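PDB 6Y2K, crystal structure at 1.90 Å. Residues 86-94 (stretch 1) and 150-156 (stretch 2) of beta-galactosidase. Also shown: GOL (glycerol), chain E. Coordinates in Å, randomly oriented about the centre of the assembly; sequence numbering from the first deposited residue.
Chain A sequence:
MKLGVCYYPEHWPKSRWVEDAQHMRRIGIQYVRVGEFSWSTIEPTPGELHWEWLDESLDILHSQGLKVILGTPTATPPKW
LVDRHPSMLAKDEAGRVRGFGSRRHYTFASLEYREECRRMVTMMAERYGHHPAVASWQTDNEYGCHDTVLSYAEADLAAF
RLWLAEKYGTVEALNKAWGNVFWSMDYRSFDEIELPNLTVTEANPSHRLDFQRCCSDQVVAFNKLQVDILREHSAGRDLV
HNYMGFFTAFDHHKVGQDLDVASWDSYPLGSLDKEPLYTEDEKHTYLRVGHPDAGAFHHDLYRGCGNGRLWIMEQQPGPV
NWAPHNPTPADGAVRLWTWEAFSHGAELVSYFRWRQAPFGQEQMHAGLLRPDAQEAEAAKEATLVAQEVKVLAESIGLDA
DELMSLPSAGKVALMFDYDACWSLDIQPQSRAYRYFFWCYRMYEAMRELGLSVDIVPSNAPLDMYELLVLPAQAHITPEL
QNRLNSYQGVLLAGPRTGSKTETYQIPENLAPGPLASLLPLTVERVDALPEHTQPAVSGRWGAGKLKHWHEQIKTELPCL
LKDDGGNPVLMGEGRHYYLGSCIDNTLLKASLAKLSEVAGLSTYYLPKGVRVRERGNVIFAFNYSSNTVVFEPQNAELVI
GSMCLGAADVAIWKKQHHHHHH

Stretch 1, residues 86-94: PSMLAKDEA
Stretch 2 (150-156) LSYAEAD

Two segments of one chain, at least 59 residues apart wherever they touch, meet here over 354 Å² of buried surface, both sides summed. Stretch 1 opens with a 3-10 segment, Pro 86 to Met 88, in which Leu 89 N makes a weak hydrogen bond to Pro 86 O (3.4 Å); from Leu 89 to Asp 92 it is extended (phi/psi -75/135, -71/161, -119/142, -74/177), and Glu 93 turns at -60/-30. Stretch 2 runs extended through Leu 150 (-77/127) and Ser 151 (-141/151), bends at Tyr 152 (-129/42), and enters a helix at Glu 154 after the N-cap residue Ala 153 (-101/173). Overall the two run in opposite directions, though they step the same way from Ala 90/Ser 151 (CA to CA 5.3 Å) to Lys 91/Tyr 152 (CA to CA 4.8 Å); the CA atoms of Ser 87 and Ala 155 lie 6.8 Å apart.

Lys 91 supplies the backbone links. Its O accepts from Tyr 152 N (2.9 Å, 142° at the hydrogen) and also lies 3.5 Å from Ser 151 CA in a CA-H...O contact. Its N donates to Ser 151 OG (3.2 Å, 145°). That hydroxyl, on a t rotamer, donates to Asp 156 OD2 (2.6 Å), so serine suits this place by accepting and donating at once. Asp 156 (chi1 m) folds back from the first turn of the helix, and OD2 also accepts from Ala 153 N (2.8 Å), satisfying an amide at the helix start; OD1 is bonded elsewhere in the structure.

Alanine methyls fill narrow places between the backbones. Ala 90 CB lies 3.2 Å from Ser 151 OG, Ala 153 CB 3.7 Å from Leu 89 O, and Ala 155 CB 4.0 Å from Ser 87 O. Lys 91 (m, t, t, t) lays aliphatic carbon against Ala 153, CG to CB 4.1 Å, while its extended chain carries the amine away to water 2, a weak bond of 3.3 Å from NZ; the same water accepts from Glu 154 N (3.0 Å). Water 1 similarly donates to Ser 87 O (2.9 Å) and accepts from Ala 155 N (3.0 Å).

Asp 92 (chi1 p) points its CB away, both carboxylate oxygens bonded just outside the stretches; its O lies 3.5 Å from Tyr 152 CD2. Tyr 152 (chi1 m, chi2 -88°) offers ring carbon to the Glu 93 methylene, CE2 to CB 4.0 Å, while its phenol reaches polar partners: OH hydrogen-bonds glycerol O2 (2.8 Å) and lies 2.6 Å from water 3. Glu 93 (t, t) finds separate donors for its two oxygens, water 3 weakly for OE1 (3.1 Å) and glycerol O3 for OE2 (2.6 Å).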

# COMPACT_ATOMS: atom_id res chain seq x y z
N PRO A 86 58.89 -3.68 -1.07
CA PRO A 86 57.66 -4.49 -1.17
C PRO A 86 56.98 -4.81 0.16
O PRO A 86 55.75 -4.95 0.20
CB PRO A 86 58.14 -5.79 -1.85
CG PRO A 86 59.62 -5.81 -1.66
CD PRO A 86 60.05 -4.38 -1.65
N SER A 87 57.75 -4.89 1.24
CA SER A 87 57.19 -5.09 2.59
C SER A 87 56.38 -3.89 3.13
O SER A 87 55.75 -4.02 4.20
CB SER A 87 58.30 -5.43 3.58
OG SER A 87 59.13 -4.30 3.86
N MET A 88 56.42 -2.73 2.46
CA MET A 88 55.62 -1.58 2.86
C MET A 88 54.14 -1.71 2.50
O MET A 88 53.31 -1.02 3.09
CB MET A 88 56.17 -0.25 2.28
CG MET A 88 55.73 0.09 0.86
SD MET A 88 56.57 1.53 0.18
CE MET A 88 55.36 2.79 0.55
N LEU A 89 53.81 -2.56 1.54
CA LEU A 89 52.43 -2.67 1.07
C LEU A 89 51.53 -3.42 2.04
O LEU A 89 51.90 -4.46 2.58
CB LEU A 89 52.38 -3.32 -0.32
CG LEU A 89 53.01 -2.52 -1.46
CD1 LEU A 89 53.05 -3.36 -2.73
CD2 LEU A 89 52.28 -1.21 -1.72
N ALA A 90 50.35 -2.86 2.27
CA ALA A 90 49.33 -3.49 3.09
C ALA A 90 48.74 -4.72 2.41
O ALA A 90 48.84 -4.88 1.19
CB ALA A 90 48.23 -2.50 3.40
N LYS A 91 48.12 -5.58 3.20
CA LYS A 91 47.18 -6.58 2.66
C LYS A 91 45.81 -6.35 3.25
O LYS A 91 45.68 -6.02 4.43
CB LYS A 91 47.65 -8.00 2.97
CG LYS A 91 48.84 -8.40 2.16
CD LYS A 91 49.26 -9.83 2.43
CE LYS A 91 50.42 -10.19 1.52
NZ LYS A 91 50.82 -11.60 1.75
N ASP A 92 44.79 -6.54 2.42
CA ASP A 92 43.41 -6.42 2.88
C ASP A 92 43.01 -7.64 3.72
O ASP A 92 43.79 -8.58 3.89
CB ASP A 92 42.44 -6.16 1.70
CG ASP A 92 42.41 -7.27 0.67
OD1 ASP A 92 42.66 -8.46 0.98
OD2 ASP A 92 42.12 -6.93 -0.50
N GLU A 93 41.79 -7.60 4.23
CA GLU A 93 41.25 -8.66 5.09
C GLU A 93 41.19 -10.01 4.38
O GLU A 93 41.33 -11.05 5.02
CB GLU A 93 39.86 -8.25 5.57
CG GLU A 93 39.24 -9.16 6.60
CD GLU A 93 38.04 -8.54 7.29
OE1 GLU A 93 37.54 -7.49 6.83
OE2 GLU A 93 37.60 -9.11 8.31
N ALA A 94 41.01 -9.98 3.06
CA ALA A 94 41.03 -11.18 2.24
C ALA A 94 42.42 -11.73 1.94
O ALA A 94 42.53 -12.75 1.28
CB ALA A 94 40.27 -10.93 0.94
N LEU A 150 43.61 -0.98 9.43
CA LEU A 150 43.82 -2.43 9.56
C LEU A 150 44.48 -2.96 8.28
O LEU A 150 44.03 -2.68 7.17
CB LEU A 150 42.49 -3.16 9.80
CG LEU A 150 41.70 -2.80 11.06
CD1 LEU A 150 40.48 -3.70 11.18
CD2 LEU A 150 42.55 -2.90 12.32
N SER A 151 45.59 -3.67 8.46
CA SER A 151 46.33 -4.31 7.37
C SER A 151 46.80 -5.66 7.87
O SER A 151 47.01 -5.85 9.07
CB SER A 151 47.51 -3.44 6.93
OG SER A 151 48.40 -4.17 6.10
N TYR A 152 46.95 -6.60 6.95
CA TYR A 152 47.13 -8.01 7.29
C TYR A 152 48.34 -8.61 6.59
O TYR A 152 48.31 -9.75 6.11
CB TYR A 152 45.84 -8.76 6.96
CG TYR A 152 44.63 -8.20 7.69
CD1 TYR A 152 44.29 -8.66 8.96
CD2 TYR A 152 43.84 -7.20 7.13
CE1 TYR A 152 43.19 -8.15 9.65
CE2 TYR A 152 42.74 -6.69 7.81
CZ TYR A 152 42.42 -7.17 9.07
OH TYR A 152 41.34 -6.67 9.75
N ALA A 153 49.42 -7.83 6.57
CA ALA A 153 50.70 -8.22 5.99
C ALA A 153 51.67 -8.64 7.09
O ALA A 153 51.38 -8.46 8.29
CB ALA A 153 51.28 -7.06 5.19
N GLU A 154 52.82 -9.17 6.69
CA GLU A 154 53.85 -9.64 7.63
C GLU A 154 54.28 -8.54 8.60
O GLU A 154 54.43 -8.79 9.78
CB GLU A 154 55.07 -10.19 6.89
CG GLU A 154 56.07 -10.93 7.79
CD GLU A 154 55.52 -12.23 8.37
OE1 GLU A 154 54.77 -12.94 7.64
OE2 GLU A 154 55.82 -12.56 9.55
N ALA A 155 54.46 -7.32 8.09
CA ALA A 155 54.87 -6.18 8.93
C ALA A 155 53.87 -5.89 10.06
O ALA A 155 54.27 -5.55 11.17
CB ALA A 155 55.09 -4.94 8.08
N ASP A 156 52.58 -6.05 9.76
CA ASP A 156 51.52 -5.83 10.75
C ASP A 156 51.57 -6.90 11.85
O ASP A 156 51.36 -6.59 13.02
CB ASP A 156 50.14 -5.86 10.08
CG ASP A 156 50.03 -4.87 8.94
OD1 ASP A 156 49.97 -3.66 9.24
OD2 ASP A 156 50.00 -5.31 7.76
C1 GOL E . 38.25 -7.67 12.76
O1 GOL E . 37.72 -6.36 12.54
C2 GOL E . 39.35 -8.07 11.80
O2 GOL E . 40.60 -7.60 12.34
C3 GOL E . 39.39 -9.59 11.65
O3 GOL E . 38.52 -10.02 10.59
O HOH W 1 55.14 -6.67 5.23
O HOH W 2 52.95 -10.14 3.87
O HOH W 3 39.38 -5.51 8.44